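Long-range contacts in ABC sugar transporter, periplasmic sugar binding protein (Legionella pneumophila subsp. pneumophila, PDB 3ROT), which probably binds a carbohydrate in the periplasm as the solute-binding component of an ABC sugar transporter: residues Tyr7-Gly12 and Ser63-Thr68; Phe53-Leu58 and Ser76-Arg81. One frame throughout, in Å; residues are numbered along the deposited sequence.

Contact 1: residues Tyr7-Gly12 and Ser63-Thr68; sequences YLITHG and SGIATT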
loop_
_atom_site.group_PDB
_atom_site.type_symbol
_atom_site.label_atom_id
_atom_site.label_comp_id
_atom_site.label_asym_id
_atom_site.label_seq_id
_atom_site.Cartn_x
_atom_site.Cartn_y
_atom_site.Cartn_z
ATOM N N TYR A 7 6.030 -23.664 -5.264
ATOM C CA TYR A 7 6.283 -22.228 -5.358
ATOM C C TYR A 7 5.083 -21.471 -5.917
ATOM O O TYR A 7 4.390 -21.960 -6.811
ATOM C CB TYR A 7 7.473 -21.946 -6.280
ATOM C CG TYR A 7 8.835 -22.267 -5.706
ATOM C CD1 TYR A 7 9.483 -21.374 -4.854
ATOM C CD2 TYR A 7 9.492 -23.446 -6.046
ATOM C CE1 TYR A 7 10.757 -21.647 -4.361
ATOM C CE2 TYR A 7 10.767 -23.730 -5.555
ATOM C CZ TYR A 7 11.391 -22.825 -4.719
ATOM O OH TYR A 7 12.660 -23.085 -4.258
ATOM N N LEU A 8 4.846 -20.283 -5.374
ATOM C CA LEU A 8 3.788 -19.405 -5.856
ATOM C C LEU A 8 4.541 -18.124 -6.187
ATOM O O LEU A 8 5.049 -17.441 -5.301
ATOM C CB LEU A 8 2.719 -19.148 -4.781
ATOM C CG LEU A 8 1.692 -18.042 -5.091
ATOM C CD1 LEU A 8 1.124 -18.213 -6.500
ATOM C CD2 LEU A 8 0.567 -18.070 -4.056
ATOM N N ILE A 9 4.636 -17.810 -7.470
ATOM C CA ILE A 9 5.373 -16.637 -7.896
ATOM C C ILE A 9 4.465 -15.607 -8.557
ATOM O O ILE A 9 3.651 -15.946 -9.415
ATOM C CB ILE A 9 6.510 -17.076 -8.850
ATOM C CG1 ILE A 9 7.311 -18.203 -8.179
ATOM C CG2 ILE A 9 7.407 -15.889 -9.183
ATOM C CD1 ILE A 9 8.439 -18.811 -9.002
ATOM N N THR A 10 4.589 -14.347 -8.139
ATOM C CA THR A 10 3.778 -13.276 -8.704
ATOM C C THR A 10 4.626 -12.063 -9.057
ATOM O O THR A 10 5.818 -12.019 -8.771
ATOM C CB THR A 10 2.648 -12.829 -7.736
ATOM O OG1 THR A 10 3.217 -12.230 -6.565
ATOM C CG2 THR A 10 1.789 -14.030 -7.334
ATOM N N HIS A 11 3.999 -11.085 -9.695
ATOM C CA HIS A 11 4.691 -9.871 -10.106
ATOM C C HIS A 11 4.474 -8.718 -9.129
ATOM O O HIS A 11 4.963 -7.616 -9.347
ATOM C CB HIS A 11 4.222 -9.451 -11.507
ATOM C CG HIS A 11 2.734 -9.353 -11.637
ATOM N ND1 HIS A 11 1.943 -10.429 -11.987
ATOM C CD2 HIS A 11 1.888 -8.317 -11.419
ATOM C CE1 HIS A 11 0.674 -10.058 -11.980
ATOM N NE2 HIS A 11 0.613 -8.783 -11.638
ATOM N N GLY A 12 3.734 -8.972 -8.056
ATOM C CA GLY A 12 3.478 -7.933 -7.073
ATOM C C GLY A 12 3.102 -8.528 -5.730
ATOM O O GLY A 12 2.738 -9.702 -5.646
ATOM N N SER A 63 8.300 -29.527 -6.844
ATOM C CA SER A 63 7.210 -30.402 -7.257
ATOM C C SER A 63 6.250 -29.672 -8.200
ATOM O O SER A 63 5.554 -30.299 -9.006
ATOM C CB SER A 63 6.441 -30.905 -6.033
ATOM O OG SER A 63 7.268 -31.697 -5.192
ATOM N N GLY A 64 6.217 -28.347 -8.101
ATOM C CA GLY A 64 5.341 -27.572 -8.953
ATOM C C GLY A 64 5.473 -26.087 -8.694
ATOM O O GLY A 64 5.985 -25.669 -7.654
ATOM N N ILE A 65 5.008 -25.289 -9.650
ATOM C CA ILE A 65 5.059 -23.842 -9.545
ATOM C C ILE A 65 3.779 -23.229 -10.073
ATOM O O ILE A 65 3.248 -23.658 -11.101
ATOM C CB ILE A 65 6.238 -23.241 -10.364
ATOM C CG1 ILE A 65 7.580 -23.660 -9.759
ATOM C CG2 ILE A 65 6.152 -21.711 -10.375
ATOM C CD1 ILE A 65 8.775 -23.141 -10.537
ATOM N N ALA A 66 3.266 -22.245 -9.344
ATOM C CA ALA A 66 2.089 -21.517 -9.775
ATOM C C ALA A 66 2.680 -20.128 -9.990
ATOM O O ALA A 66 3.462 -19.650 -9.164
ATOM C CB ALA A 66 1.033 -21.494 -8.688
ATOM N N THR A 67 2.351 -19.496 -11.110
ATOM C CA THR A 67 2.902 -18.179 -11.378
ATOM C C THR A 67 1.999 -17.331 -12.271
ATOM O O THR A 67 1.194 -17.856 -13.034
ATOM C CB THR A 67 4.310 -18.288 -12.038
ATOM O OG1 THR A 67 4.896 -16.987 -12.144
ATOM C CG2 THR A 67 4.221 -18.894 -13.430
ATOM N N THR A 68 2.114 -16.017 -12.135
ATOM C CA THR A 68 1.358 -15.106 -12.970
ATOM C C THR A 68 2.245 -14.946 -14.210
ATOM O O THR A 68 3.448 -15.180 -14.147
ATOM C CB THR A 68 1.171 -13.730 -12.289
ATOM O OG1 THR A 68 2.439 -13.077 -12.176
ATOM C CG2 THR A 68 0.586 -13.893 -10.893
#
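Two neighbouring strands of the six-stranded parallel sheet, 5-9 and 64-67, lie side by side here, Y7 next to I65, L8 next to A66 and I9 next to T67. Their short axes come within 4.6 Å and differ by 19° in direction, and the backbones exchange bonds in the alternating pattern of parallel strands. Y7 N donates to G64 O; Y7 O then accepts from A66 N at 2.8 Å, and A66 O accepts from I9 N in a nearly straight bond, 170° at the hydrogen and in the carbonyl plane. T68 N reaches I9 O at 3.1 Å. On the face of Y7, I9, I65 and T67, the last three are beta-branched, a shape that suits an extended backbone. The side chains of I9 and I65 cross obliquely, CD1 of I9 lying 3.9 Å from CG2 of I65, while CG1 of I65 packs against CB of Y7 at the root of the ring. Helix 47-59 covers this face. On the other, CD1 of L8 touches the methyl of A66, whose small side chain suits the buried face it shares with L8, and helix 16-32 closes over L8. With strand 35-39 on the far side of 5-9, this is the strand order 2-1-3 of a Rossmann-like lobe, as in type I periplasmic binding proteins. Past the strand ends, at the C-terminal edge of the sheet, H11 and T68 meet: H11 ND1 and T68 OG1 are 2.7 Å apart, the hydroxyl lying at the edge of the imidazole near its plane, and either may be the donor. H11 CG sits between the backbone N and the carbonyl carbon (chi1 52°), turning the ring back toward T68. Q50 also bonds T68 OG1, and H11 NE2 hydrogen-bonds a glycerol, probably from the crystallisation liquor, which may mark a pocket at this edge.

Contact 2: residues Phe53-Leu58 and Ser76-Arg81; sequences FIESAL and SKSLQR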
loop_
_atom_site.group_PDB
_atom_site.type_symbol
_atom_site.label_atom_id
_atom_site.label_comp_id
_atom_site.label_asym_id
_atom_site.label_seq_id
_atom_site.Cartn_x
_atom_site.Cartn_y
_atom_site.Cartn_z
ATOM N N PHE A 53 13.176 -14.943 -10.169
ATOM C CA PHE A 53 12.555 -15.791 -9.150
ATOM C C PHE A 53 12.203 -17.166 -9.732
ATOM O O PHE A 53 12.523 -18.206 -9.149
ATOM C CB PHE A 53 11.281 -15.140 -8.606
ATOM C CG PHE A 53 11.529 -14.063 -7.586
ATOM C CD1 PHE A 53 12.363 -14.297 -6.496
ATOM C CD2 PHE A 53 10.894 -12.830 -7.692
ATOM C CE1 PHE A 53 12.558 -13.317 -5.523
ATOM C CE2 PHE A 53 11.083 -11.848 -6.727
ATOM C CZ PHE A 53 11.917 -12.093 -5.638
ATOM N N ILE A 54 11.531 -17.162 -10.880
ATOM C CA ILE A 54 11.132 -18.389 -11.558
ATOM C C ILE A 54 12.354 -19.225 -11.908
ATOM O O ILE A 54 12.353 -20.445 -11.766
ATOM C CB ILE A 54 10.369 -18.075 -12.869
ATOM C CG1 ILE A 54 9.043 -17.385 -12.544
ATOM C CG2 ILE A 54 10.142 -19.350 -13.657
ATOM C CD1 ILE A 54 8.293 -16.890 -13.750
ATOM N N GLU A 55 13.392 -18.545 -12.380
ATOM C CA GLU A 55 14.636 -19.188 -12.774
ATOM C C GLU A 55 15.307 -19.870 -11.576
ATOM O O GLU A 55 15.699 -21.032 -11.653
ATOM C CB GLU A 55 15.564 -18.140 -13.392
ATOM C CG GLU A 55 16.221 -18.552 -14.700
ATOM C CD GLU A 55 15.228 -19.028 -15.746
ATOM O OE1 GLU A 55 14.784 -20.189 -15.664
ATOM O OE2 GLU A 55 14.882 -18.241 -16.649
ATOM N N SER A 56 15.436 -19.154 -10.465
ATOM C CA SER A 56 16.060 -19.746 -9.290
ATOM C C SER A 56 15.184 -20.853 -8.715
ATOM O O SER A 56 15.689 -21.806 -8.135
ATOM C CB SER A 56 16.352 -18.680 -8.224
ATOM O OG SER A 56 15.193 -17.943 -7.880
ATOM N N ALA A 57 13.871 -20.734 -8.881
ATOM C CA ALA A 57 12.967 -21.761 -8.382
ATOM C C ALA A 57 13.201 -23.053 -9.160
ATOM O O ALA A 57 13.275 -24.134 -8.573
ATOM C CB ALA A 57 11.518 -21.312 -8.534
ATOM N N LEU A 58 13.325 -22.933 -10.483
ATOM C CA LEU A 58 13.550 -24.086 -11.358
ATOM C C LEU A 58 14.787 -24.885 -10.972
ATOM O O LEU A 58 14.777 -26.110 -11.029
ATOM C CB LEU A 58 13.691 -23.640 -12.818
ATOM C CG LEU A 58 12.465 -23.022 -13.489
ATOM C CD1 LEU A 58 12.784 -22.654 -14.929
ATOM C CD2 LEU A 58 11.325 -24.014 -13.444
ATOM N N SER A 76 8.731 -16.481 -21.644
ATOM C CA SER A 76 8.875 -17.577 -22.605
ATOM C C SER A 76 9.991 -18.575 -22.325
ATOM O O SER A 76 9.745 -19.769 -22.171
ATOM C CB SER A 76 9.057 -17.009 -24.007
ATOM O OG SER A 76 7.988 -16.138 -24.318
ATOM N N LYS A 77 11.219 -18.082 -22.269
ATOM C CA LYS A 77 12.370 -18.944 -22.040
ATOM C C LYS A 77 12.269 -19.720 -20.735
ATOM O O LYS A 77 12.555 -20.913 -20.693
ATOM C CB LYS A 77 13.651 -18.113 -22.043
ATOM C CG LYS A 77 14.885 -18.916 -22.382
ATOM C CD LYS A 77 15.526 -18.387 -23.657
ATOM C CE LYS A 77 14.521 -18.321 -24.796
ATOM N NZ LYS A 77 15.114 -17.720 -26.027
ATOM N N SER A 78 11.870 -19.036 -19.670
ATOM C CA SER A 78 11.734 -19.665 -18.362
ATOM C C SER A 78 10.671 -20.759 -18.399
ATOM O O SER A 78 10.867 -21.847 -17.856
ATOM C CB SER A 78 11.354 -18.619 -17.315
ATOM O OG SER A 78 12.300 -17.563 -17.290
ATOM N N LEU A 79 9.547 -20.457 -19.046
ATOM C CA LEU A 79 8.448 -21.405 -19.169
ATOM C C LEU A 79 8.884 -22.625 -19.963
ATOM O O LEU A 79 8.594 -23.759 -19.586
ATOM C CB LEU A 79 7.254 -20.740 -19.857
ATOM C CG LEU A 79 6.537 -19.701 -18.990
ATOM C CD1 LEU A 79 5.453 -19.008 -19.806
ATOM C CD2 LEU A 79 5.943 -20.386 -17.753
ATOM N N GLN A 80 9.574 -22.381 -21.069
ATOM C CA GLN A 80 10.060 -23.464 -21.908
ATOM C C GLN A 80 11.069 -24.305 -21.134
ATOM O O GLN A 80 11.060 -25.537 -21.213
ATOM C CB GLN A 80 10.689 -22.896 -23.182
ATOM C CG GLN A 80 9.661 -22.471 -24.216
ATOM C CD GLN A 80 10.278 -21.724 -25.379
ATOM O OE1 GLN A 80 11.399 -22.015 -25.791
ATOM N NE2 GLN A 80 9.541 -20.764 -25.926
ATOM N N ARG A 81 11.931 -23.638 -20.379
ATOM C CA ARG A 81 12.925 -24.346 -19.578
ATOM C C ARG A 81 12.188 -25.263 -18.608
ATOM O O ARG A 81 12.466 -26.462 -18.537
ATOM C CB ARG A 81 13.789 -23.353 -18.796
ATOM C CG ARG A 81 14.836 -24.003 -17.900
ATOM C CD ARG A 81 15.573 -22.964 -17.063
ATOM N NE ARG A 81 16.292 -23.575 -15.946
ATOM C CZ ARG A 81 16.859 -22.894 -14.951
ATOM N NH1 ARG A 81 16.797 -21.567 -14.922
ATOM N NH2 ARG A 81 17.490 -23.542 -13.977
#
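S78 is the first residue of helix 76-85 here to meet helix 47-59, and its small side chain suits the close approach, its CA lying 6.3 Å from that of E55. Its CB rests on CG2 of I54, while OG donates a hydrogen bond to E55 OE2 at 2.7 Å, coming from above the carboxylate plane. The backbone O of S78 lies beside CD1 of L58. One turn on, R81 stretches across to the other helix, its chain extended from CG to NE. R81 NH1 forms a salt bridge with E55 OE1 at a very short 2.5 Å, a bond well short of straight at 131°; the planes of the two flat groups are 23° apart, but NH1 comes to OE1 from above the carboxylate plane. The aliphatic part of the arm also packs: its CD lies 3.5 Å from CD1 of L58, and CB of L58 sits 3.8 Å above the guanidinium plane, over its centre. E55 therefore serves two donors, one with each carboxylate oxygen, its chain bent about CB-CG to bring the group across. The helices run nearly parallel, 18° apart and 10.0 Å between axes, as neighbours on one face of a parallel sheet do in an alpha/beta sandwich of Rossmann type.

How the contacts relate
Contact 1 lies within the parallel sheet and contact 2 in the helical layer on one of its faces, their centres about 10 Å apart. Along the chain the segments alternate: 7-12, 53-58, 63-68, 76-81. Strand 64-67 thus follows helix 47-59 and precedes helix 76-85, giving the repeated beta-alpha succession of the lobe. The two layers touch directly: CD1 of I9 lies 3.7 Å from CA of I54, and CB of A57 lies 3.9 Å from CD1 of I65. One helix therefore covers the seam between the two strands of contact 1 while its flank forms contact 2, tying the sheet to the helical layer in one lobe of this probable sugar-binding protein.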